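Local coordinates for protein putative glycoside hydrolase (Bacteroides thetaiotaomicron VPI-5482, PDB 3HBZ) that binds calcium and sodium ions and, as a putative glycoside hydrolase, may play a role in carbohydrate metabolism, at residues E250-L255 / S263-S268; K294-E299 / G304-A309; D223-G228 / S233-I238; G132-G137 / D143-F148; P48-T53 / Q72-T77. One frame throughout, in Å; residues are numbered along the deposited sequence.

Contact 1: residues E250-L255 / S263-S268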
# COMPACT_ATOMS: atom_id res chain seq x y z
N GLU A 250 -7.18 17.41 8.91
CA GLU A 250 -6.18 17.34 9.94
C GLU A 250 -6.39 16.10 10.80
O GLU A 250 -5.43 15.39 11.05
CB GLU A 250 -6.21 18.63 10.81
CG GLU A 250 -4.89 18.90 11.52
CD GLU A 250 -4.96 20.06 12.53
OE1 GLU A 250 -5.86 20.92 12.39
OE2 GLU A 250 -4.11 20.09 13.45
N SER A 251 -7.63 15.80 11.19
CA SER A 251 -7.88 14.58 12.00
C SER A 251 -7.97 13.27 11.21
O SER A 251 -7.82 12.18 11.79
CB SER A 251 -9.15 14.76 12.81
OG SER A 251 -10.15 15.36 12.02
N VAL A 252 -8.19 13.34 9.88
CA VAL A 252 -8.33 12.14 9.07
C VAL A 252 -7.42 12.27 7.87
O VAL A 252 -7.85 12.76 6.80
CB VAL A 252 -9.78 11.94 8.58
CG1 VAL A 252 -9.89 10.57 7.87
CG2 VAL A 252 -10.82 12.08 9.76
N PRO A 253 -6.14 11.90 8.05
CA PRO A 253 -5.17 11.97 6.94
C PRO A 253 -5.23 10.74 6.04
O PRO A 253 -4.70 10.76 4.92
CB PRO A 253 -3.81 12.06 7.66
CG PRO A 253 -4.06 11.43 9.02
CD PRO A 253 -5.47 11.77 9.37
N THR A 254 -5.83 9.68 6.57
CA THR A 254 -5.97 8.42 5.88
C THR A 254 -7.14 7.66 6.51
O THR A 254 -7.59 7.99 7.60
CB THR A 254 -4.69 7.61 6.02
OG1 THR A 254 -4.80 6.47 5.20
CG2 THR A 254 -4.43 7.17 7.53
N LEU A 255 -7.65 6.66 5.81
CA LEU A 255 -8.53 5.65 6.38
C LEU A 255 -7.67 4.41 6.47
O LEU A 255 -6.54 4.37 5.91
CB LEU A 255 -9.76 5.41 5.48
CG LEU A 255 -10.68 6.65 5.35
CD1 LEU A 255 -11.98 6.31 4.64
CD2 LEU A 255 -10.97 7.27 6.76
N SER A 263 -16.18 5.30 7.65
CA SER A 263 -15.80 6.65 8.05
C SER A 263 -16.77 7.71 7.54
O SER A 263 -17.14 7.69 6.39
CB SER A 263 -14.42 7.02 7.50
OG SER A 263 -14.16 8.40 7.75
N PRO A 264 -17.17 8.65 8.40
CA PRO A 264 -18.06 9.72 7.89
C PRO A 264 -17.38 10.58 6.82
O PRO A 264 -18.05 11.32 6.13
CB PRO A 264 -18.39 10.57 9.13
CG PRO A 264 -17.75 9.92 10.29
CD PRO A 264 -16.91 8.74 9.85
N ASN A 265 -16.06 10.46 6.67
CA ASN A 265 -15.37 11.19 5.60
C ASN A 265 -15.54 10.59 4.22
O ASN A 265 -15.15 11.23 3.22
CB ASN A 265 -13.86 11.34 5.94
CG ASN A 265 -13.64 12.33 7.07
OD1 ASN A 265 -14.32 12.24 8.07
ND2 ASN A 265 -12.75 13.32 6.88
N LEU A 266 -16.07 9.36 4.15
CA LEU A 266 -16.26 8.68 2.83
C LEU A 266 -17.23 9.48 1.98
O LEU A 266 -18.22 9.99 2.51
CB LEU A 266 -16.81 7.27 3.02
CG LEU A 266 -15.75 6.25 3.44
CD1 LEU A 266 -16.39 5.02 4.04
CD2 LEU A 266 -14.85 5.84 2.24
N VAL A 267 -16.91 9.62 0.69
CA VAL A 267 -17.86 10.20 -0.24
C VAL A 267 -18.35 9.20 -1.30
O VAL A 267 -19.47 9.35 -1.79
CB VAL A 267 -17.31 11.51 -0.90
CG1 VAL A 267 -17.07 12.56 0.20
CG2 VAL A 267 -16.04 11.24 -1.71
N SER A 268 -17.57 8.15 -1.58
CA SER A 268 -17.89 7.24 -2.66
C SER A 268 -17.24 5.87 -2.42
O SER A 268 -16.15 5.77 -1.82
CB SER A 268 -17.42 7.84 -3.99
OG SER A 268 -17.81 7.02 -5.06
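No hydrogen bond joins L255 to S263 or V252 to N265; the contact rests on van der Waals packing, in which methyls of V252 and L255 lie against the polar side chains of N265 and S263. CD2 of L255 comes within 3.5 Å of both CB and OG of S263, while its other methyl, CD1, rests 3.8 Å from CD2 of L266, where two leucines cross at a slant. Farther along, V252 and N265 approach head-on, with V252 CG2 3.7 Å from N265 ND2. N265 ND2 donates instead to the carbonyl O of E247, at the end of strand 240-247.

S263 begins a type I turn that leads into strand 266-271. Its OG, anti to the backbone N (chi1 172°), folds back over the turn and accepts the N-H of N265 at 3.0 Å, forming an ST turn, while L266 N returns to S263 O. The long connection between two antiparallel neighbours, strands 240-247 and 266-271, is thus folded back on itself. S263 OG and O bond within their own turn and N265 ND2 to the adjoining strand, which implies that dispersion forces hold the valine and leucine across the contact.

Contact 2: residues K294-E299 / G304-A309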
# COMPACT_ATOMS: atom_id res chain seq x y z
N LYS A 294 -23.61 12.95 0.80
CA LYS A 294 -22.24 13.36 0.54
C LYS A 294 -22.17 14.02 -0.85
O LYS A 294 -23.09 13.86 -1.68
CB LYS A 294 -21.28 12.17 0.65
CG LYS A 294 -21.45 11.31 1.92
CD LYS A 294 -20.81 11.89 3.19
CE LYS A 294 -20.98 10.94 4.42
NZ LYS A 294 -20.31 9.57 4.29
N TYR A 295 -21.11 14.80 -1.07
CA TYR A 295 -20.89 15.47 -2.37
C TYR A 295 -19.40 15.74 -2.60
O TYR A 295 -18.65 15.95 -1.65
CB TYR A 295 -21.65 16.77 -2.47
CG TYR A 295 -21.85 17.24 -3.90
CD1 TYR A 295 -22.65 16.50 -4.79
CD2 TYR A 295 -21.27 18.42 -4.37
CE1 TYR A 295 -22.85 16.92 -6.09
CE2 TYR A 295 -21.47 18.85 -5.67
CZ TYR A 295 -22.26 18.09 -6.53
OH TYR A 295 -22.48 18.50 -7.83
N ILE A 296 -18.97 15.66 -3.85
CA ILE A 296 -17.60 15.98 -4.24
C ILE A 296 -17.53 17.45 -4.60
O ILE A 296 -18.09 17.89 -5.59
CB ILE A 296 -17.10 15.07 -5.40
CG1 ILE A 296 -17.14 13.61 -4.96
CG2 ILE A 296 -15.66 15.45 -5.77
CD1 ILE A 296 -17.31 12.52 -6.12
N ASP A 297 -16.87 18.23 -3.76
CA ASP A 297 -16.76 19.65 -4.01
C ASP A 297 -15.63 19.92 -5.00
O ASP A 297 -14.51 19.46 -4.78
CB ASP A 297 -16.48 20.36 -2.69
CG ASP A 297 -16.33 21.87 -2.85
OD1 ASP A 297 -17.33 22.53 -3.14
OD2 ASP A 297 -15.22 22.40 -2.65
N LYS A 298 -15.91 20.73 -6.03
CA LYS A 298 -14.98 21.02 -7.13
C LYS A 298 -13.68 21.63 -6.65
O LYS A 298 -12.60 21.17 -7.02
CB LYS A 298 -15.62 21.98 -8.17
N GLU A 299 -13.79 22.66 -5.83
CA GLU A 299 -12.62 23.35 -5.30
C GLU A 299 -11.78 22.45 -4.35
O GLU A 299 -10.56 22.50 -4.39
CB GLU A 299 -13.01 24.65 -4.60
CG GLU A 299 -13.60 25.73 -5.56
N GLY A 304 -6.84 18.98 -4.00
CA GLY A 304 -6.27 17.73 -3.52
C GLY A 304 -6.74 17.26 -2.14
O GLY A 304 -6.04 16.49 -1.48
N LYS A 305 -7.94 17.69 -1.74
CA LYS A 305 -8.55 17.33 -0.44
C LYS A 305 -9.25 15.97 -0.43
O LYS A 305 -9.82 15.59 0.59
CB LYS A 305 -9.58 18.39 -0.02
CG LYS A 305 -9.06 19.80 0.17
CD LYS A 305 -7.94 19.85 1.18
CE LYS A 305 -7.56 21.29 1.59
NZ LYS A 305 -6.32 21.22 2.43
N TYR A 306 -9.22 15.22 -1.54
CA TYR A 306 -9.80 13.86 -1.57
C TYR A 306 -8.73 12.86 -1.91
O TYR A 306 -7.85 13.13 -2.73
CB TYR A 306 -10.97 13.73 -2.59
CG TYR A 306 -12.17 14.62 -2.30
CD1 TYR A 306 -13.15 14.26 -1.37
CD2 TYR A 306 -12.33 15.83 -2.95
CE1 TYR A 306 -14.23 15.07 -1.09
CE2 TYR A 306 -13.42 16.65 -2.69
CZ TYR A 306 -14.37 16.26 -1.76
OH TYR A 306 -15.43 17.09 -1.49
N ASN A 307 -8.82 11.70 -1.26
CA ASN A 307 -8.00 10.57 -1.56
C ASN A 307 -8.85 9.47 -2.13
O ASN A 307 -10.04 9.31 -1.78
CB ASN A 307 -7.35 10.01 -0.28
CG ASN A 307 -6.17 10.82 0.20
OD1 ASN A 307 -5.87 11.90 -0.33
ND2 ASN A 307 -5.49 10.30 1.25
N VAL A 308 -8.20 8.64 -2.94
CA VAL A 308 -8.79 7.44 -3.44
C VAL A 308 -7.89 6.30 -3.04
O VAL A 308 -6.65 6.44 -3.09
CB VAL A 308 -8.98 7.45 -4.98
CG1 VAL A 308 -9.30 6.02 -5.47
CG2 VAL A 308 -10.13 8.43 -5.37
N ALA A 309 -8.50 5.18 -2.66
CA ALA A 309 -7.83 3.89 -2.49
C ALA A 309 -8.49 2.83 -3.35
O ALA A 309 -9.72 2.82 -3.51
CB ALA A 309 -7.86 3.44 -1.00
O HOH W 1 -16.83 16.53 0.60
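The hydroxyl of Y306 is gripped by the backbone N-H of D297 and by a water. D297 N donates to Y306 OH at 2.9 Å in an almost straight bond (N-H...O 173°). The water lies 2.6 Å from the same OH, in the plane of the ring, and donates to the carbonyl O of Y295 at 3.0 Å, so that the phenol is tied to the chain on both sides of I296. The tyrosine reaches this place because its CG stands anti to its own carbonyl carbon (chi1 -62°), which sends the ring across to the 294-299 segment.

The contact spans helix 298-303, in the connection from strand 281-290 to strand 306-313: residues 294-297 run into the helix, which ends in a Schellman motif at G304, and the chain then turns into the strand. D297 is the N-cap of that helix, its OD2 taking the N-H of K300, so one residue uses its backbone N to hold the tyrosine and its carboxylate to cap the helix.

The one apolar pair is slight: the I296 methyl CG2 lies 4.0 Å from Y306 CE2, approaching the ring obliquely. Two further contacts surround the phenol. CB of D297 stands 3.6 Å from Y306 OH, and the carbonyl O of D297 sits at the ring edge, 3.7 Å from Y306 CE2. The tyrosine side chain also touches L301 of the helix and M245 and E247 of strand 240-247.

Contact 3: residues D223-G228 / S233-I238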
# COMPACT_ATOMS: atom_id res chain seq x y z
N ASP A 223 -9.25 -24.82 0.24
CA ASP A 223 -10.01 -26.04 0.61
C ASP A 223 -10.75 -25.95 1.94
O ASP A 223 -11.85 -26.41 2.05
CB ASP A 223 -9.05 -27.23 0.72
CG ASP A 223 -8.42 -27.62 -0.63
OD1 ASP A 223 -8.97 -27.28 -1.70
OD2 ASP A 223 -7.36 -28.31 -0.61
N GLN A 224 -10.13 -25.33 2.94
CA GLN A 224 -10.65 -25.36 4.29
C GLN A 224 -10.72 -23.97 4.86
O GLN A 224 -9.70 -23.32 5.13
CB GLN A 224 -9.74 -26.26 5.15
CG GLN A 224 -10.17 -26.40 6.62
CD GLN A 224 -11.60 -26.92 6.78
OE1 GLN A 224 -11.90 -28.08 6.47
NE2 GLN A 224 -12.49 -26.05 7.27
N PHE A 225 -11.92 -23.46 4.99
CA PHE A 225 -12.15 -22.19 5.60
C PHE A 225 -11.91 -22.29 7.10
O PHE A 225 -12.38 -23.26 7.74
CB PHE A 225 -13.59 -21.75 5.35
CG PHE A 225 -13.82 -20.30 5.61
CD1 PHE A 225 -14.15 -19.84 6.89
CD2 PHE A 225 -13.78 -19.39 4.57
CE1 PHE A 225 -14.37 -18.47 7.12
CE2 PHE A 225 -14.00 -18.04 4.78
CZ PHE A 225 -14.31 -17.57 6.06
N THR A 226 -11.18 -21.32 7.65
CA THR A 226 -10.97 -21.24 9.09
C THR A 226 -11.39 -19.86 9.64
O THR A 226 -11.33 -18.85 8.96
CB THR A 226 -9.50 -21.58 9.52
OG1 THR A 226 -8.56 -20.73 8.85
CG2 THR A 226 -9.12 -23.06 9.21
N GLU A 227 -11.80 -19.86 10.90
CA GLU A 227 -12.17 -18.66 11.62
C GLU A 227 -11.28 -18.59 12.85
O GLU A 227 -11.38 -19.44 13.75
CB GLU A 227 -13.66 -18.72 12.00
CG GLU A 227 -14.51 -18.19 10.90
CD GLU A 227 -16.01 -18.25 11.16
OE1 GLU A 227 -16.44 -18.83 12.20
OE2 GLU A 227 -16.75 -17.74 10.30
N GLY A 228 -10.35 -17.64 12.85
CA GLY A 228 -9.39 -17.53 13.94
C GLY A 228 -8.63 -18.81 14.16
O GLY A 228 -8.37 -19.21 15.30
N SER A 233 -17.27 -25.58 8.63
CA SER A 233 -17.74 -26.48 7.57
C SER A 233 -18.68 -25.83 6.55
O SER A 233 -18.70 -26.22 5.37
CB SER A 233 -18.46 -27.67 8.20
OG SER A 233 -19.53 -27.23 9.03
N GLY A 234 -19.47 -24.85 6.98
CA GLY A 234 -20.49 -24.30 6.07
C GLY A 234 -20.05 -23.20 5.11
O GLY A 234 -20.90 -22.60 4.44
N LYS A 235 -18.74 -22.95 5.00
CA LYS A 235 -18.28 -21.68 4.44
C LYS A 235 -17.27 -21.87 3.31
O LYS A 235 -16.46 -22.77 3.35
CB LYS A 235 -17.75 -20.77 5.56
CG LYS A 235 -18.30 -19.33 5.46
CD LYS A 235 -17.98 -18.42 6.67
CE LYS A 235 -18.18 -16.94 6.30
NZ LYS A 235 -17.56 -15.99 7.28
N ARG A 236 -17.37 -21.04 2.27
CA ARG A 236 -16.40 -21.05 1.18
C ARG A 236 -15.79 -19.64 1.10
O ARG A 236 -16.49 -18.66 1.28
CB ARG A 236 -17.06 -21.49 -0.10
CG ARG A 236 -16.10 -21.94 -1.17
CD ARG A 236 -15.83 -23.47 -1.23
NE ARG A 236 -14.94 -23.67 -2.38
CZ ARG A 236 -13.82 -24.40 -2.42
NH1 ARG A 236 -13.39 -25.15 -1.42
NH2 ARG A 236 -13.12 -24.39 -3.55
N ASP A 237 -14.47 -19.55 0.94
CA ASP A 237 -13.82 -18.25 0.94
C ASP A 237 -14.22 -17.48 -0.33
O ASP A 237 -14.70 -18.08 -1.31
CB ASP A 237 -12.30 -18.43 1.01
CG ASP A 237 -11.55 -17.25 1.63
OD1 ASP A 237 -12.17 -16.21 2.01
OD2 ASP A 237 -10.29 -17.36 1.71
N ILE A 238 -14.07 -16.15 -0.30
CA ILE A 238 -14.27 -15.32 -1.48
C ILE A 238 -13.32 -14.14 -1.37
O ILE A 238 -12.92 -13.77 -0.26
CB ILE A 238 -15.77 -14.86 -1.66
CG1 ILE A 238 -16.08 -14.40 -3.10
CG2 ILE A 238 -16.15 -13.75 -0.59
CD1 ILE A 238 -15.74 -15.44 -4.24
O HOH W 2 -11.57 -26.97 -2.27
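F225 and K235 meet where a small beta hairpin, strands 225-227 and 230-231, is followed by an irregular return segment that leads toward strand 240-247.

Packing centres on the F225 ring. K235 lays its extended chain obliquely over one face: CD makes a CH-pi contact 4.0 Å from the ring centroid, and CB lies above the same face nearer the rim. D237 comes instead to the edge, its backbone N 3.7 Å from F225 CD2, with the carboxylate plane turned nearly perpendicular (89°) to the ring. In F225, chi1 of -164° puts CG anti to the backbone N and brings the ring between K235, over its face, and D237, at its edge.

Of the salt bridges, the one across the contact is long: K235 NZ, near the CZ end of the ring, lies 3.6 Å from E227 OE2, the two chains crossing at about a right angle. The ammonium has its stronger partner in the carboxylate of E317, and NE of R236 is salt-bridged to E277.

Hydrogen bonds to neutral groups hold the D237 carboxylate, from S315, S327 and the backbone N of A324, so the return segment is fastened to the loop beyond strand 306-313.

Water-mediated bonding joins the exposed side. NH1 of R236 stands 4.9 Å from OD1 of D223, and a water bridges the two, donating to D223 OD1 at 2.7 Å and accepting from R236 NH1 at 2.7 Å.

Contact 4: residues G132-G137 / D143-F148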
# COMPACT_ATOMS: atom_id res chain seq x y z
N GLY A 132 4.78 -7.07 7.04
CA GLY A 132 4.19 -7.69 8.21
C GLY A 132 4.42 -9.19 8.18
O GLY A 132 4.78 -9.77 9.20
N TYR A 133 4.14 -9.82 7.04
CA TYR A 133 4.36 -11.26 6.91
C TYR A 133 5.80 -11.72 7.20
O TYR A 133 6.04 -12.82 7.73
CB TYR A 133 3.89 -11.77 5.54
CG TYR A 133 3.74 -13.31 5.47
CD1 TYR A 133 2.71 -13.94 6.12
CD2 TYR A 133 4.60 -14.08 4.71
CE1 TYR A 133 2.56 -15.36 6.09
CE2 TYR A 133 4.44 -15.48 4.62
CZ TYR A 133 3.43 -16.12 5.32
OH TYR A 133 3.30 -17.49 5.27
N ALA A 134 6.76 -10.90 6.81
CA ALA A 134 8.17 -11.18 7.07
C ALA A 134 8.42 -11.40 8.56
O ALA A 134 9.28 -12.21 8.94
CB ALA A 134 9.06 -10.01 6.54
N MSE A 135 7.63 -10.72 9.39
CA MSE A 135 7.78 -10.79 10.83
C MSE A 135 7.30 -12.12 11.42
O MSE A 135 7.64 -12.40 12.55
CB MSE A 135 7.05 -9.62 11.53
CG MSE A 135 7.65 -8.28 11.22
SE MSE A 135 6.54 -6.85 11.97
CE MSE A 135 6.71 -7.21 13.82
N THR A 136 6.59 -12.95 10.64
CA THR A 136 6.14 -14.28 11.12
C THR A 136 7.25 -15.30 11.08
O THR A 136 7.11 -16.40 11.61
CB THR A 136 5.02 -14.84 10.24
OG1 THR A 136 5.55 -15.11 8.93
CG2 THR A 136 3.81 -13.84 10.14
N GLY A 137 8.32 -14.97 10.34
CA GLY A 137 9.43 -15.91 10.14
C GLY A 137 9.18 -17.00 9.10
O GLY A 137 10.05 -17.85 8.90
N ASP A 143 8.34 -15.48 -3.46
CA ASP A 143 7.16 -16.31 -3.81
C ASP A 143 6.40 -16.95 -2.65
O ASP A 143 5.35 -17.56 -2.88
CB ASP A 143 7.60 -17.43 -4.80
CG ASP A 143 7.53 -16.96 -6.23
OD1 ASP A 143 7.29 -15.73 -6.43
OD2 ASP A 143 7.64 -17.80 -7.16
N ASP A 144 6.94 -16.85 -1.44
CA ASP A 144 6.29 -17.43 -0.27
C ASP A 144 5.39 -16.40 0.43
O ASP A 144 4.67 -16.73 1.39
CB ASP A 144 7.36 -17.91 0.73
CG ASP A 144 8.24 -19.03 0.20
OD1 ASP A 144 7.81 -19.80 -0.69
OD2 ASP A 144 9.37 -19.15 0.73
N TYR A 145 5.43 -15.14 0.00
CA TYR A 145 4.63 -14.11 0.61
C TYR A 145 3.16 -14.14 0.09
O TYR A 145 2.85 -14.79 -0.92
CB TYR A 145 5.22 -12.75 0.34
CG TYR A 145 6.45 -12.43 1.15
CD1 TYR A 145 7.68 -13.00 0.83
CD2 TYR A 145 6.39 -11.53 2.24
CE1 TYR A 145 8.81 -12.70 1.58
CE2 TYR A 145 7.52 -11.24 3.00
CZ TYR A 145 8.72 -11.84 2.68
OH TYR A 145 9.83 -11.51 3.42
N PRO A 146 2.25 -13.47 0.81
CA PRO A 146 0.86 -13.41 0.37
C PRO A 146 0.65 -12.63 -0.92
O PRO A 146 -0.34 -12.87 -1.65
CB PRO A 146 0.14 -12.72 1.55
CG PRO A 146 1.03 -13.02 2.74
CD PRO A 146 2.44 -12.87 2.15
N THR A 147 1.58 -11.73 -1.22
CA THR A 147 1.45 -10.83 -2.34
C THR A 147 2.72 -11.00 -3.21
O THR A 147 3.82 -10.71 -2.75
CB THR A 147 1.33 -9.43 -1.87
OG1 THR A 147 0.17 -9.29 -1.04
CG2 THR A 147 1.21 -8.42 -3.08
N PHE A 148 2.55 -11.50 -4.44
CA PHE A 148 3.68 -11.67 -5.37
C PHE A 148 3.26 -11.50 -6.81
O PHE A 148 2.09 -11.26 -7.11
CB PHE A 148 4.38 -13.03 -5.16
CG PHE A 148 3.47 -14.25 -5.37
CD1 PHE A 148 2.62 -14.68 -4.35
CD2 PHE A 148 3.49 -14.97 -6.56
CE1 PHE A 148 1.80 -15.78 -4.51
CE2 PHE A 148 2.67 -16.07 -6.73
CZ PHE A 148 1.83 -16.49 -5.71
O HOH W 3 4.47 -18.74 3.02
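Y133 packs tightly against P146 and Y145, whereas its phenolic end turns toward a water-bridged margin. On the close side, P146 CD sits over one face of the Y133 ring, 3.6 Å from CD2 and 3.9 Å from the ring centroid, in a CH-pi contact; the opposite face has T136 OG1 above its centre. The aromatic ring is therefore sandwiched between the proline and the threonine hydroxyl. Y145 meets it in an offset edge-to-face pair in which the edge of Y133 is directed at the face of Y145, with centroids 5.9 Å apart and planes at 64°. A134 CB packs on Y145, 4.1 Å from CE2 and 3.5 Å from OH.

These residues join the end of helix 130-134 to the chain that enters strand 147-150. The helix runs out through a type I turn from A134 to G137, and the carbonyl O of Y133 takes two bonds there, from the backbone N of T136 and from T136 OG1 at 2.6 Å, the latter in the carbonyl plane. That second bond holds the threonine hydroxyl over the ring of the very residue whose carbonyl it binds. With CG anti to the backbone N (chi1 -165°), Y133 extends from the helix toward the strand entrance.

At the looser margin, Y133 OH and D144 O stand 4.2 Å apart, too far for a direct bond. A water spans them, donating to Y133 OH at 2.8 Å and to the D144 carbonyl as well, while the same hydroxyl is hydrogen-bonded to S165 O on strand 158-165.

Contact 5: residues P48-T53 / Q72-T77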
# COMPACT_ATOMS: atom_id res chain seq x y z
N PRO A 48 14.87 18.52 1.39
CA PRO A 48 14.25 17.78 2.48
C PRO A 48 15.02 17.91 3.81
O PRO A 48 16.27 17.87 3.84
CB PRO A 48 14.27 16.32 1.98
CG PRO A 48 14.68 16.35 0.52
CD PRO A 48 15.28 17.67 0.25
N GLU A 49 14.27 18.09 4.89
CA GLU A 49 14.83 18.07 6.25
C GLU A 49 14.31 16.88 7.04
O GLU A 49 13.13 16.52 6.93
CB GLU A 49 14.51 19.36 7.00
CG GLU A 49 15.27 20.50 6.45
CD GLU A 49 14.93 21.79 7.12
OE1 GLU A 49 14.18 21.76 8.13
OE2 GLU A 49 15.40 22.82 6.60
N PHE A 50 15.21 16.25 7.80
CA PHE A 50 14.90 14.99 8.45
C PHE A 50 15.04 15.13 9.97
O PHE A 50 15.75 16.02 10.48
CB PHE A 50 15.84 13.87 7.96
CG PHE A 50 15.95 13.78 6.47
CD1 PHE A 50 14.94 13.19 5.72
CD2 PHE A 50 17.01 14.38 5.79
CE1 PHE A 50 15.01 13.15 4.32
CE2 PHE A 50 17.11 14.31 4.40
CZ PHE A 50 16.11 13.68 3.66
N THR A 51 14.34 14.26 10.69
CA THR A 51 14.73 13.95 12.03
C THR A 51 15.37 12.57 11.99
O THR A 51 15.05 11.76 11.10
CB THR A 51 13.57 14.02 13.03
OG1 THR A 51 12.56 13.08 12.64
CG2 THR A 51 12.99 15.47 13.11
N LEU A 52 16.29 12.33 12.93
CA LEU A 52 17.08 11.11 12.98
C LEU A 52 17.08 10.51 14.35
O LEU A 52 16.77 11.17 15.35
CB LEU A 52 18.55 11.38 12.61
CG LEU A 52 18.91 12.03 11.27
CD1 LEU A 52 20.44 12.40 11.27
CD2 LEU A 52 18.48 11.14 10.06
N THR A 53 17.45 9.25 14.39
CA THR A 53 17.83 8.58 15.64
C THR A 53 18.86 9.42 16.39
O THR A 53 19.88 9.84 15.80
CB THR A 53 18.51 7.23 15.30
OG1 THR A 53 17.61 6.46 14.49
CG2 THR A 53 18.95 6.45 16.62
N GLN A 72 17.28 10.24 -5.03
CA GLN A 72 18.55 10.64 -4.49
C GLN A 72 18.78 9.82 -3.24
O GLN A 72 17.83 9.58 -2.48
CB GLN A 72 18.49 12.12 -4.09
CG GLN A 72 18.28 13.06 -5.24
CD GLN A 72 19.45 13.01 -6.20
OE1 GLN A 72 20.59 13.15 -5.80
NE2 GLN A 72 19.16 12.80 -7.46
N GLN A 73 20.02 9.38 -3.05
CA GLN A 73 20.38 8.55 -1.90
C GLN A 73 21.05 9.36 -0.79
O GLN A 73 21.87 10.24 -1.03
CB GLN A 73 21.34 7.44 -2.31
CG GLN A 73 20.76 6.43 -3.30
CD GLN A 73 21.60 5.19 -3.41
OE1 GLN A 73 22.62 5.06 -2.73
NE2 GLN A 73 21.18 4.26 -4.24
N TYR A 74 20.72 9.01 0.44
CA TYR A 74 21.35 9.51 1.63
C TYR A 74 21.81 8.35 2.50
O TYR A 74 21.14 7.32 2.57
CB TYR A 74 20.36 10.31 2.50
CG TYR A 74 19.75 11.57 1.88
CD1 TYR A 74 18.79 11.49 0.89
CD2 TYR A 74 20.09 12.84 2.34
CE1 TYR A 74 18.19 12.64 0.36
CE2 TYR A 74 19.50 13.99 1.81
CZ TYR A 74 18.55 13.88 0.83
OH TYR A 74 17.97 15.00 0.30
N THR A 75 22.92 8.53 3.20
CA THR A 75 23.40 7.54 4.16
C THR A 75 23.35 8.09 5.59
O THR A 75 23.90 9.15 5.86
CB THR A 75 24.86 7.12 3.78
OG1 THR A 75 24.80 6.49 2.51
CG2 THR A 75 25.47 6.15 4.76
N VAL A 76 22.72 7.34 6.47
CA VAL A 76 22.64 7.63 7.88
C VAL A 76 23.65 6.71 8.57
O VAL A 76 23.69 5.50 8.33
CB VAL A 76 21.25 7.37 8.42
CG1 VAL A 76 21.17 7.65 9.90
CG2 VAL A 76 20.20 8.21 7.63
N THR A 77 24.51 7.32 9.38
CA THR A 77 25.48 6.62 10.19
C THR A 77 25.10 6.79 11.63
O THR A 77 24.85 7.92 12.07
CB THR A 77 26.88 7.20 9.98
OG1 THR A 77 27.19 7.14 8.58
CG2 THR A 77 27.93 6.42 10.81
O HOH W 4 18.29 17.30 1.91
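An edge-to-face aromatic pair, F50 against Y74, anchors this sheet-to-sheet packing contact in the N-terminal part of the chain, with a leucine-valine pair at one end and a water bridge at the other. F50 points the CE2-CZ edge of its ring at one face of Y74, with centroids 5.0 Å apart and planes inclined at 75°. The closest approach is F50 CE2 to Y74 CE2, at 3.5 Å. Both side chains have CG anti to the carbonyl carbon (Y74 chi1 -62°), which sends the two rings from their separate strands into the same layer. R66 adds a cation-pi interaction with the Y74 ring.

No backbone hydrogen bond links the two segments, because they belong to different sheets: strand 49-52 pairs with strand 12-16, whereas strand 72-77 lies between strands 84-92 and 57-59 in a mixed five-stranded sheet. The side chains facing inward from the two sheets pack face to face, much as in a beta sandwich, and I12 and I58 join them, each touching both F50 and V76. Beside the aromatic pair, L52 CD2 lies 4.2 Å from V76 CG2, the two side chains running alongside, oppositely directed. The calcium ligands E9 and K84 are close by, each side chain about 7 Å from that of V76.

At the other end, CG of P48 touches the Y74 hydroxyl at 3.6 Å. A water accepts from Y74 OH at 2.8 Å and donates to P48 O at 2.9 Å, so the phenol that packs on the proline ring is also tied to that residue's carbonyl.

From the N terminus, contact 5 comes first, closing the loop between residues 53 and 72 and joining two sheets of the N-terminal part. The remaining four follow in the later part of the chain. Contact 4 closes the turn from helix 130-134 to strand 147-150, contact 3 packs the first strand of a small hairpin against the chain that leaves it, contact 1 folds back the connection between strands 240-247 and 266-271, and contact 2 spans helix 298-303. All five follow in series, with none nested or crossing. Contacts 1 and 2 alone touch, through L266 O and K294 NZ and through V267 against Y306, whereas contacts 3 and 5 lie about 46 Å apart between centres.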